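Local coordinates for CptN Toxin (Eubacterium rectale DSM 17629, PDB 4RMO), which acts as the toxin of a type III toxin-antitoxin system, probably an endoribonuclease as in related toxins, and is held in complex with its pseudoknotted RNA antitoxin, at residues Arg30-Cys35 with Asp91-Ser96; Tyr34-Ser39 with Gln124-Val129; Ile73-Lys78 with Ala119-Gln124. One frame throughout, in Å; residues are numbered along the deposited sequence.

Interactions 1 and 2 are buried and share strand 32-37: interaction 1 sets it against strand 93-96, and interaction 2 against helix 116-134. Interaction 3 is only partly buried and places an earlier turn of the same helix against strand 75-78, at another part of the antiparallel sheet. The chemistry changes with position. In interaction 1 two aromatic rings meet in the interior, while the ends of both segments grip RNA; in interaction 2 small apolar groups lead out to an arginine stacked on a phenylalanine beside a phosphate; in interaction 3 a histidine meets aliphatic and acidic side chains. Lys125, from interaction 2, donates to His75 of interaction 3, joining the two.

Interaction 1 of 3, residues Arg30-Cys35 with Asp91-Ser96; sequences RPHYYC and DMFPIS. With nucleotides of chain B.
The carboxylate of Asp91 reads the Watson-Crick edge of G3 of chain B through two almost straight bonds. Guanine N1 donates to Asp91 OD2 at 2.8 Å, with an angle of 175° at the hydrogen. Guanine N2 donates to Asp91 OD1, also at 2.8 Å. Paired donors on paired acceptors fix the rotation of the carboxylate against the base. Arg30 meets the RNA separately, its NH2 donating to O5' of A1 of chain B (2.8 Å), an atom near the guanidinium plane. The bend at chi3 (-62°) turns the guanidinium out of line with the extended first part of the chain, and its NE and NH1 are engaged by Gly24 O and Leu50 O. Both strands, 32-37 and 93-96, pair antiparallel with strand 44-51, so these RNA-binding ends stem from neighbouring parts of one antiparallel sheet. Between the segments themselves the contact is aromatic. His32 CD2 approaches the edge of Phe93 at CZ, 3.5 Å away, and His32 NE2 lies near the plane of the same ring. The two rings are strongly inclined to one another, and their centroids are 5.4 Å apart. His32 ND1 reaches Arg30 O (3.1 Å) in a weak bond that may help to set the rotation of the imidazole. Phe13 and Ile146 also pack on Phe93, while Met47 and Pro49 of the shared strand touch His32.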
# COMPACT_ATOMS: atom_id res chain seq x y z
N ARG A 30 22.57 22.86 10.85
CA ARG A 30 21.46 21.98 11.13
C ARG A 30 20.79 21.55 9.83
O ARG A 30 20.27 22.39 9.09
CB ARG A 30 20.39 22.64 12.00
CG ARG A 30 19.34 21.60 12.45
CD ARG A 30 18.15 22.16 13.20
NE ARG A 30 18.60 22.79 14.40
CZ ARG A 30 18.85 22.18 15.55
NH1 ARG A 30 18.71 20.86 15.69
NH2 ARG A 30 19.22 22.91 16.58
N PRO A 31 20.76 20.24 9.55
CA PRO A 31 20.01 19.81 8.38
C PRO A 31 18.52 20.04 8.54
O PRO A 31 17.99 19.81 9.62
CB PRO A 31 20.34 18.30 8.28
CG PRO A 31 20.67 17.89 9.65
CD PRO A 31 21.33 19.09 10.29
N HIS A 32 17.85 20.45 7.47
CA HIS A 32 16.42 20.61 7.46
C HIS A 32 15.84 19.80 6.32
O HIS A 32 16.41 19.73 5.23
CB HIS A 32 16.03 22.07 7.25
CG HIS A 32 16.20 22.94 8.44
ND1 HIS A 32 17.42 23.46 8.81
CD2 HIS A 32 15.30 23.40 9.35
CE1 HIS A 32 17.28 24.18 9.91
NE2 HIS A 32 16.00 24.16 10.25
N TYR A 33 14.66 19.23 6.54
CA TYR A 33 14.02 18.37 5.57
C TYR A 33 12.91 19.12 4.84
O TYR A 33 12.02 19.69 5.46
CB TYR A 33 13.40 17.17 6.32
CG TYR A 33 12.61 16.17 5.47
CD1 TYR A 33 13.26 15.32 4.62
CD2 TYR A 33 11.23 16.05 5.58
CE1 TYR A 33 12.58 14.39 3.88
CE2 TYR A 33 10.53 15.09 4.88
CZ TYR A 33 11.22 14.27 4.01
OH TYR A 33 10.55 13.34 3.24
N TYR A 34 12.92 19.05 3.52
CA TYR A 34 11.89 19.66 2.72
C TYR A 34 10.72 18.67 2.55
O TYR A 34 10.81 17.72 1.79
CB TYR A 34 12.43 20.03 1.34
CG TYR A 34 11.35 20.43 0.34
CD1 TYR A 34 10.21 21.11 0.74
CD2 TYR A 34 11.48 20.12 -1.00
CE1 TYR A 34 9.22 21.47 -0.19
CE2 TYR A 34 10.53 20.49 -1.93
CZ TYR A 34 9.38 21.15 -1.52
OH TYR A 34 8.41 21.50 -2.45
N CYS A 35 9.62 18.95 3.25
CA CYS A 35 8.48 18.07 3.27
C CYS A 35 7.46 18.21 2.13
O CYS A 35 7.16 17.24 1.43
CB CYS A 35 7.78 18.28 4.59
SG CYS A 35 6.72 16.89 4.87
N ASP A 91 8.03 21.55 15.05
CA ASP A 91 8.68 22.84 14.84
C ASP A 91 8.84 23.15 13.38
O ASP A 91 9.72 23.92 12.97
CB ASP A 91 10.04 22.83 15.52
CG ASP A 91 9.93 22.79 17.01
OD1 ASP A 91 9.05 23.46 17.57
OD2 ASP A 91 10.77 22.13 17.66
N MSE A 92 7.99 22.56 12.58
CA MSE A 92 8.06 22.81 11.14
C MSE A 92 7.69 24.23 10.82
O MSE A 92 6.96 24.87 11.59
CB MSE A 92 7.11 21.88 10.42
CG MSE A 92 5.65 22.20 10.78
SE MSE A 92 4.46 20.81 10.04
CE MSE A 92 4.67 21.16 8.13
N PHE A 93 8.13 24.71 9.66
CA PHE A 93 7.95 26.11 9.34
C PHE A 93 8.11 26.36 7.87
O PHE A 93 8.66 25.52 7.16
CB PHE A 93 8.99 26.96 10.09
CG PHE A 93 10.42 26.62 9.70
CD1 PHE A 93 11.02 27.24 8.63
CD2 PHE A 93 11.13 25.71 10.42
CE1 PHE A 93 12.32 26.96 8.30
CE2 PHE A 93 12.43 25.39 10.09
CZ PHE A 93 13.03 26.02 8.99
N PRO A 94 7.64 27.50 7.40
CA PRO A 94 7.70 27.77 5.97
C PRO A 94 8.86 28.59 5.54
O PRO A 94 9.41 29.34 6.33
CB PRO A 94 6.43 28.56 5.72
CG PRO A 94 6.22 29.31 6.99
CD PRO A 94 6.81 28.48 8.10
N ILE A 95 9.24 28.46 4.29
CA ILE A 95 10.39 29.15 3.78
C ILE A 95 10.25 29.37 2.27
O ILE A 95 9.39 28.78 1.63
CB ILE A 95 11.65 28.33 4.06
CG1 ILE A 95 12.88 29.21 4.02
CG2 ILE A 95 11.85 27.21 3.06
CD1 ILE A 95 14.01 28.65 4.86
N SER A 96 11.06 30.27 1.71
CA SER A 96 11.07 30.50 0.27
C SER A 96 12.44 30.21 -0.24
O SER A 96 13.40 30.13 0.52
CB SER A 96 10.67 31.96 -0.08
OG SER A 96 11.60 32.89 0.43
P G B 3 14.37 21.33 27.88
OP1 G B 3 14.42 20.83 29.24
OP2 G B 3 14.61 20.38 26.75
O5' G B 3 12.99 22.00 27.52
C5' G B 3 12.45 23.09 28.28
C4' G B 3 11.35 23.77 27.50
O4' G B 3 11.92 24.29 26.26
C3' G B 3 10.21 22.88 27.04
O3' G B 3 9.17 22.78 28.02
C2' G B 3 9.70 23.63 25.82
O2' G B 3 8.82 24.68 26.14
C1' G B 3 11.00 24.14 25.21
N9 G B 3 11.56 23.21 24.23
C8 G B 3 12.45 22.19 24.48
N7 G B 3 12.73 21.49 23.42
C5 G B 3 12.00 22.09 22.40
C6 G B 3 11.90 21.77 21.03
O6 G B 3 12.50 20.89 20.41
N1 G B 3 11.04 22.63 20.36
C2 G B 3 10.33 23.65 20.95
N2 G B 3 9.52 24.35 20.14
N3 G B 3 10.41 23.95 22.23
C4 G B 3 11.27 23.15 22.89
O5' A B 1 19.07 22.01 19.23
C5' A B 1 20.31 21.76 19.97
C4' A B 1 20.40 22.59 21.23
O4' A B 1 20.50 24.00 20.90
C3' A B 1 19.22 22.52 22.19
O3' A B 1 19.34 21.37 23.02
C2' A B 1 19.38 23.81 22.97
O2' A B 1 20.40 23.73 23.92
C1' A B 1 19.80 24.77 21.86
N9 A B 1 18.69 25.42 21.18
C8 A B 1 18.24 25.20 19.90
N7 A B 1 17.23 25.96 19.55
C5 A B 1 17.01 26.76 20.66
C6 A B 1 16.07 27.75 20.93
N6 A B 1 15.14 28.16 20.07
N1 A B 1 16.12 28.35 22.15
C2 A B 1 17.05 27.94 23.02
N3 A B 1 17.97 26.99 22.89
C4 A B 1 17.90 26.43 21.67

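Interaction 2 of 3, residues Tyr34-Ser39 with Gln124-Val129; sequences YCFEDS and QKARKV. With nucleotides of chain B.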
# COMPACT_ATOMS: atom_id res chain seq x y z
N TYR A 34 12.92 19.05 3.52
CA TYR A 34 11.89 19.66 2.72
C TYR A 34 10.72 18.67 2.55
O TYR A 34 10.81 17.72 1.79
CB TYR A 34 12.43 20.03 1.34
CG TYR A 34 11.35 20.43 0.34
CD1 TYR A 34 10.21 21.11 0.74
CD2 TYR A 34 11.48 20.12 -1.00
CE1 TYR A 34 9.22 21.47 -0.19
CE2 TYR A 34 10.53 20.49 -1.93
CZ TYR A 34 9.38 21.15 -1.52
OH TYR A 34 8.41 21.50 -2.45
N CYS A 35 9.62 18.95 3.25
CA CYS A 35 8.48 18.07 3.27
C CYS A 35 7.46 18.21 2.13
O CYS A 35 7.16 17.24 1.43
CB CYS A 35 7.78 18.28 4.59
SG CYS A 35 6.72 16.89 4.87
N PHE A 36 6.92 19.39 1.93
CA PHE A 36 6.02 19.64 0.80
C PHE A 36 5.86 21.10 0.54
O PHE A 36 6.08 21.92 1.39
CB PHE A 36 4.62 19.03 1.02
CG PHE A 36 4.06 19.25 2.40
CD1 PHE A 36 3.60 20.50 2.80
CD2 PHE A 36 3.91 18.21 3.25
CE1 PHE A 36 3.05 20.69 4.05
CE2 PHE A 36 3.39 18.39 4.52
CZ PHE A 36 2.95 19.64 4.93
N GLU A 37 5.48 21.43 -0.69
CA GLU A 37 5.18 22.79 -1.08
C GLU A 37 3.86 23.19 -0.46
O GLU A 37 2.98 22.37 -0.25
CB GLU A 37 5.11 22.90 -2.60
CG GLU A 37 5.01 24.34 -3.09
CD GLU A 37 5.38 24.53 -4.55
OE1 GLU A 37 5.49 23.51 -5.27
OE2 GLU A 37 5.59 25.69 -4.95
N ASP A 38 3.71 24.47 -0.13
CA ASP A 38 2.44 24.97 0.38
C ASP A 38 1.36 24.88 -0.72
O ASP A 38 1.64 25.20 -1.88
CB ASP A 38 2.61 26.41 0.80
CG ASP A 38 1.41 26.94 1.52
OD1 ASP A 38 1.19 26.56 2.69
OD2 ASP A 38 0.74 27.83 0.96
N SER A 39 0.14 24.48 -0.35
CA SER A 39 -1.00 24.39 -1.30
C SER A 39 -1.48 25.73 -1.85
O SER A 39 -1.90 25.81 -3.00
CB SER A 39 -2.22 23.75 -0.64
OG SER A 39 -1.87 22.69 0.19
N GLN A 124 2.51 12.47 6.21
CA GLN A 124 1.20 12.40 6.84
C GLN A 124 1.24 13.06 8.18
O GLN A 124 0.27 13.73 8.57
CB GLN A 124 0.68 10.96 6.98
CG GLN A 124 0.20 10.41 5.62
CD GLN A 124 -0.21 8.92 5.66
OE1 GLN A 124 -0.32 8.31 6.73
NE2 GLN A 124 -0.47 8.36 4.48
N LYS A 125 2.29 12.80 8.92
CA LYS A 125 2.39 13.36 10.25
C LYS A 125 2.43 14.87 10.15
O LYS A 125 1.84 15.57 10.96
CB LYS A 125 3.60 12.79 10.97
CG LYS A 125 3.36 11.40 11.45
CD LYS A 125 4.55 10.82 12.17
CE LYS A 125 4.30 9.37 12.58
NZ LYS A 125 5.17 9.01 13.72
N ALA A 126 3.11 15.37 9.13
CA ALA A 126 3.32 16.78 8.97
C ALA A 126 2.05 17.49 8.58
O ALA A 126 1.84 18.65 8.96
CB ALA A 126 4.38 17.03 7.91
N ARG A 127 1.23 16.85 7.77
CA ARG A 127 -0.05 17.44 7.36
C ARG A 127 -0.97 17.55 8.55
O ARG A 127 -1.68 18.52 8.70
CB ARG A 127 -0.69 16.59 6.28
CG ARG A 127 -0.01 16.77 4.94
CD ARG A 127 -0.73 16.00 3.81
NE ARG A 127 0.06 16.11 2.58
CZ ARG A 127 0.21 17.22 1.87
NH1 ARG A 127 -0.41 18.35 2.20
NH2 ARG A 127 1.00 17.21 0.81
N LYS A 128 -0.95 16.52 9.38
CA LYS A 128 -1.72 16.52 10.58
C LYS A 128 -1.23 17.62 11.56
O LYS A 128 -2.02 18.39 12.10
CB LYS A 128 -1.60 15.18 11.24
CG LYS A 128 -2.41 15.07 12.50
CD LYS A 128 -2.49 13.66 13.05
CE LYS A 128 -3.18 13.66 14.42
NZ LYS A 128 -3.10 12.36 15.17
N VAL A 129 0.08 17.67 11.79
CA VAL A 129 0.61 18.64 12.71
C VAL A 129 0.33 20.06 12.22
O VAL A 129 -0.08 20.92 12.99
CB VAL A 129 2.10 18.44 12.92
CG1 VAL A 129 2.72 19.69 13.51
CG2 VAL A 129 2.34 17.25 13.82
P U B 26 -4.47 18.84 3.33
OP1 U B 26 -4.12 19.53 2.07
OP2 U B 26 -3.44 18.27 4.24
O5' U B 26 -5.30 19.76 4.35
C5' U B 26 -6.42 20.57 3.89
C4' U B 26 -6.92 21.44 5.02
O4' U B 26 -7.26 20.59 6.15
C3' U B 26 -5.91 22.45 5.55
O3' U B 26 -6.62 23.59 5.99
C2' U B 26 -5.32 21.74 6.76
O2' U B 26 -4.79 22.56 7.78
C1' U B 26 -6.55 21.00 7.30
N1 U B 26 -6.19 19.80 8.08
C2 U B 26 -6.50 19.78 9.41
O2 U B 26 -7.05 20.72 9.98
N3 U B 26 -6.11 18.65 10.08
C4 U B 26 -5.46 17.55 9.55
O4 U B 26 -5.19 16.59 10.28
C5 U B 26 -5.22 17.63 8.16
C6 U B 26 -5.55 18.74 7.49
P G B 24 -4.22 6.51 6.17
OP1 G B 24 -3.25 5.52 5.64
OP2 G B 24 -4.33 6.73 7.64
O5' G B 24 -3.96 8.02 5.76
C5' G B 24 -4.07 8.48 4.43
C4' G B 24 -5.31 9.35 4.26
O4' G B 24 -6.38 8.97 5.18
C3' G B 24 -5.22 10.84 4.47
O3' G B 24 -4.58 11.54 3.42
C2' G B 24 -6.69 11.21 4.46
O2' G B 24 -7.17 11.10 3.14
C1' G B 24 -7.30 10.05 5.25
N9 G B 24 -7.59 10.32 6.66
C8 G B 24 -7.10 9.65 7.75
N7 G B 24 -7.57 10.10 8.88
C5 G B 24 -8.46 11.09 8.51
C6 G B 24 -9.28 11.94 9.31
O6 G B 24 -9.41 11.96 10.53
N1 G B 24 -9.99 12.85 8.52
C2 G B 24 -9.94 12.91 7.15
N2 G B 24 -10.70 13.84 6.58
N3 G B 24 -9.16 12.15 6.40
C4 G B 24 -8.46 11.26 7.14
P U B 6 -2.29 16.88 24.27
OP1 U B 6 -3.69 16.57 24.62
OP2 U B 6 -1.22 15.92 24.63
O5' U B 6 -2.28 17.18 22.70
C5' U B 6 -3.23 18.11 22.15
C4' U B 6 -4.00 17.45 21.02
O4' U B 6 -3.05 17.06 19.97
C3' U B 6 -4.76 16.17 21.37
O3' U B 6 -5.89 16.07 20.50
C2' U B 6 -3.76 15.09 20.97
O2' U B 6 -4.35 13.82 20.78
C1' U B 6 -3.19 15.69 19.68
N1 U B 6 -1.88 15.15 19.30
C2 U B 6 -1.81 14.37 18.17
O2 U B 6 -2.75 14.23 17.40
N3 U B 6 -0.57 13.84 17.91
C4 U B 6 0.57 13.97 18.67
O4 U B 6 1.62 13.45 18.29
C5 U B 6 0.40 14.77 19.84
C6 U B 6 -0.80 15.30 20.12
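The guanidinium of Arg127 lies flat over one face of the Phe36 ring, with group centres 4.3 Å apart and planes only 15° from parallel. Its CZ stands 20° off the ring normal, which meets the geometry of a cation-pi pair, although the overlap is displaced toward the CD2 side of the ring. At the guanidinium edge, near its plane, is OP2 of U26 of chain B, 3.7 Å from Arg127 NH1. The aliphatic part of the arginine contributes too: Arg127 CG is 3.8 Å from Phe36 CE2, and the chain, extended from CG to NE, carries the guanidinium over the ring face. Ala126 CB approaches this ring obliquely, 3.8 Å from Phe36 CE2, and also touches Cys35 SG at 3.8 Å. Trp46 of strand 44-51 meets Phe36 as well.

The contact is a helix-on-sheet packing in which helix 124-129 runs 9.3 Å from strand 34-37 at its closest approach, their directions 61° apart. Small Ala126 faces the strand, whereas Lys128 turns to the RNA: its NZ forms a weak hydrogen bond to O2 of U6 of chain B (2.9 Å) and a salt bridge with Asp72.

The stack holds the guanidinium plane against the ring, and the nearby phosphate would be expected to attract its positive charge electrostatically. Arg127 thus lies between a buried phenylalanine and the phosphate of U26, near enough for attraction but with no direct bond assigned.

Interaction 3 of 3, residues Ile73-Lys78 with Ala119-Gln124; sequences IIHIVK and AKEIEQ. With nucleotides of chain B.
His75 and Ile122 cross at a slant, the imidazole meeting the isoleucine at one corner: His75 CD2 is 3.4 Å from Ile122 CG1 and 3.6 Å from Ile122 CD1. With chi1 at -175°, which sets CG opposite the backbone N, the ring extends from strand to helix. Its other end meets Glu121, whose extended chain runs at about a right angle to the histidine. Ring and carboxylate planes are 67° apart, and Glu121 OE1 approaches the carbon His75 CE1 at 3.7 Å. His75 NE2 and Glu121 OE1 are 4.1 Å apart, so any influence of the carboxylate on the imidazole, whose charge is not seen, would probably act through space. The stronger polar tie is at ND1, which accepts a hydrogen bond from Lys125 NZ, one turn farther along the same helix. Strand 75-78 and helix 119-124 lie nearly antiparallel, 165° between their directions and 10.2 Å between axes. The strand, paired antiparallel with 84-87, alternates its sides in the usual way: His75 and Val77 point to helix 116-134, while Ile76 points the other way and touches Lys58 of helix 54-65. This part of the sheet is therefore flanked by two helices. Val77 CG1 adds a looser apolar contact to Ile122 CD1, 4.5 Å away, and Ile122 also packs on Phe87 of the adjoining strand 84-87 and on Tyr33 of the more distant strand 32-37.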
# COMPACT_ATOMS: atom_id res chain seq x y z
N ILE A 73 4.27 14.50 16.35
CA ILE A 73 5.04 15.71 16.49
C ILE A 73 6.57 15.45 16.40
O ILE A 73 7.34 16.37 16.12
CB ILE A 73 4.73 16.46 17.81
CG1 ILE A 73 4.83 15.56 19.02
CG2 ILE A 73 3.35 17.04 17.74
CD1 ILE A 73 4.84 16.33 20.33
N ILE A 74 6.96 14.20 16.60
CA ILE A 74 8.32 13.74 16.45
C ILE A 74 8.34 12.38 15.81
O ILE A 74 7.55 11.48 16.17
CB ILE A 74 8.97 13.65 17.80
CG1 ILE A 74 9.27 15.05 18.29
CG2 ILE A 74 10.27 12.88 17.73
CD1 ILE A 74 9.13 15.11 19.77
N HIS A 75 9.21 12.22 14.83
CA HIS A 75 9.40 10.93 14.17
C HIS A 75 10.90 10.68 14.06
O HIS A 75 11.67 11.54 13.61
CB HIS A 75 8.74 10.97 12.81
CG HIS A 75 8.76 9.66 12.09
ND1 HIS A 75 7.93 8.62 12.43
CD2 HIS A 75 9.50 9.23 11.06
CE1 HIS A 75 8.18 7.58 11.65
NE2 HIS A 75 9.14 7.93 10.81
N ILE A 76 11.31 9.50 14.48
CA ILE A 76 12.71 9.12 14.54
C ILE A 76 12.93 8.01 13.54
O ILE A 76 12.21 7.01 13.53
CB ILE A 76 13.10 8.64 15.94
CG1 ILE A 76 13.07 9.83 16.89
CG2 ILE A 76 14.49 8.04 15.94
CD1 ILE A 76 13.19 9.46 18.34
N VAL A 77 13.87 8.22 12.64
CA VAL A 77 14.19 7.22 11.67
C VAL A 77 15.67 7.28 11.30
O VAL A 77 16.33 8.32 11.40
CB VAL A 77 13.29 7.39 10.42
CG1 VAL A 77 13.62 8.65 9.66
CG2 VAL A 77 13.39 6.19 9.50
N LYS A 78 16.20 6.13 10.89
CA LYS A 78 17.58 6.01 10.46
C LYS A 78 17.65 6.58 9.06
O LYS A 78 16.95 6.10 8.16
CB LYS A 78 17.97 4.53 10.47
CG LYS A 78 19.37 4.23 10.94
CD LYS A 78 19.66 2.72 10.99
CE LYS A 78 19.10 2.16 12.29
NZ LYS A 78 19.39 0.73 12.57
N ALA A 119 9.22 8.54 4.09
CA ALA A 119 8.82 9.84 3.65
C ALA A 119 7.31 10.01 3.75
O ALA A 119 6.81 11.08 4.13
CB ALA A 119 9.26 10.08 2.21
N LYS A 120 6.58 8.97 3.32
CA LYS A 120 5.13 9.01 3.31
C LYS A 120 4.57 9.13 4.72
O LYS A 120 3.68 9.93 4.98
CB LYS A 120 4.56 7.78 2.62
CG LYS A 120 3.07 7.72 2.60
CD LYS A 120 2.58 6.45 1.90
CE LYS A 120 1.23 5.99 2.47
NZ LYS A 120 0.55 5.03 1.56
N GLU A 121 5.15 8.40 5.65
CA GLU A 121 4.68 8.50 7.01
C GLU A 121 4.95 9.91 7.59
O GLU A 121 4.16 10.43 8.38
CB GLU A 121 5.35 7.43 7.86
CG GLU A 121 4.51 7.01 9.05
CD GLU A 121 5.20 6.02 9.98
OE1 GLU A 121 6.19 5.34 9.55
OE2 GLU A 121 4.76 5.96 11.16
N ILE A 122 6.09 10.49 7.26
CA ILE A 122 6.48 11.79 7.75
C ILE A 122 5.58 12.85 7.13
O ILE A 122 5.15 13.76 7.81
CB ILE A 122 7.98 12.10 7.48
CG1 ILE A 122 8.83 11.36 8.55
CG2 ILE A 122 8.27 13.60 7.59
CD1 ILE A 122 10.28 11.20 8.17
N GLU A 123 5.29 12.72 5.85
CA GLU A 123 4.41 13.65 5.18
C GLU A 123 3.01 13.64 5.86
O GLU A 123 2.42 14.70 6.09
CB GLU A 123 4.36 13.37 3.66
CG GLU A 123 5.24 14.33 2.78
CD GLU A 123 6.80 14.06 2.61
OE1 GLU A 123 7.58 13.56 3.54
OE2 GLU A 123 7.28 14.43 1.49
N GLN A 124 2.51 12.47 6.21
CA GLN A 124 1.20 12.40 6.84
C GLN A 124 1.24 13.06 8.18
O GLN A 124 0.27 13.73 8.57
CB GLN A 124 0.68 10.96 6.98
CG GLN A 124 0.20 10.41 5.62
CD GLN A 124 -0.21 8.92 5.66
OE1 GLN A 124 -0.32 8.31 6.73
NE2 GLN A 124 -0.47 8.36 4.48
P G B 24 -4.22 6.51 6.17
OP1 G B 24 -3.25 5.52 5.64
OP2 G B 24 -4.33 6.73 7.64
O5' G B 24 -3.96 8.02 5.76
C5' G B 24 -4.07 8.48 4.43
C4' G B 24 -5.31 9.35 4.26
O4' G B 24 -6.38 8.97 5.18
C3' G B 24 -5.22 10.84 4.47
O3' G B 24 -4.58 11.54 3.42
C2' G B 24 -6.69 11.21 4.46
O2' G B 24 -7.17 11.10 3.14
C1' G B 24 -7.30 10.05 5.25
N9 G B 24 -7.59 10.32 6.66
C8 G B 24 -7.10 9.65 7.75
N7 G B 24 -7.57 10.10 8.88
C5 G B 24 -8.46 11.09 8.51
C6 G B 24 -9.28 11.94 9.31
O6 G B 24 -9.41 11.96 10.53
N1 G B 24 -9.99 12.85 8.52
C2 G B 24 -9.94 12.91 7.15
N2 G B 24 -10.70 13.84 6.58
N3 G B 24 -9.16 12.15 6.40
C4 G B 24 -8.46 11.26 7.14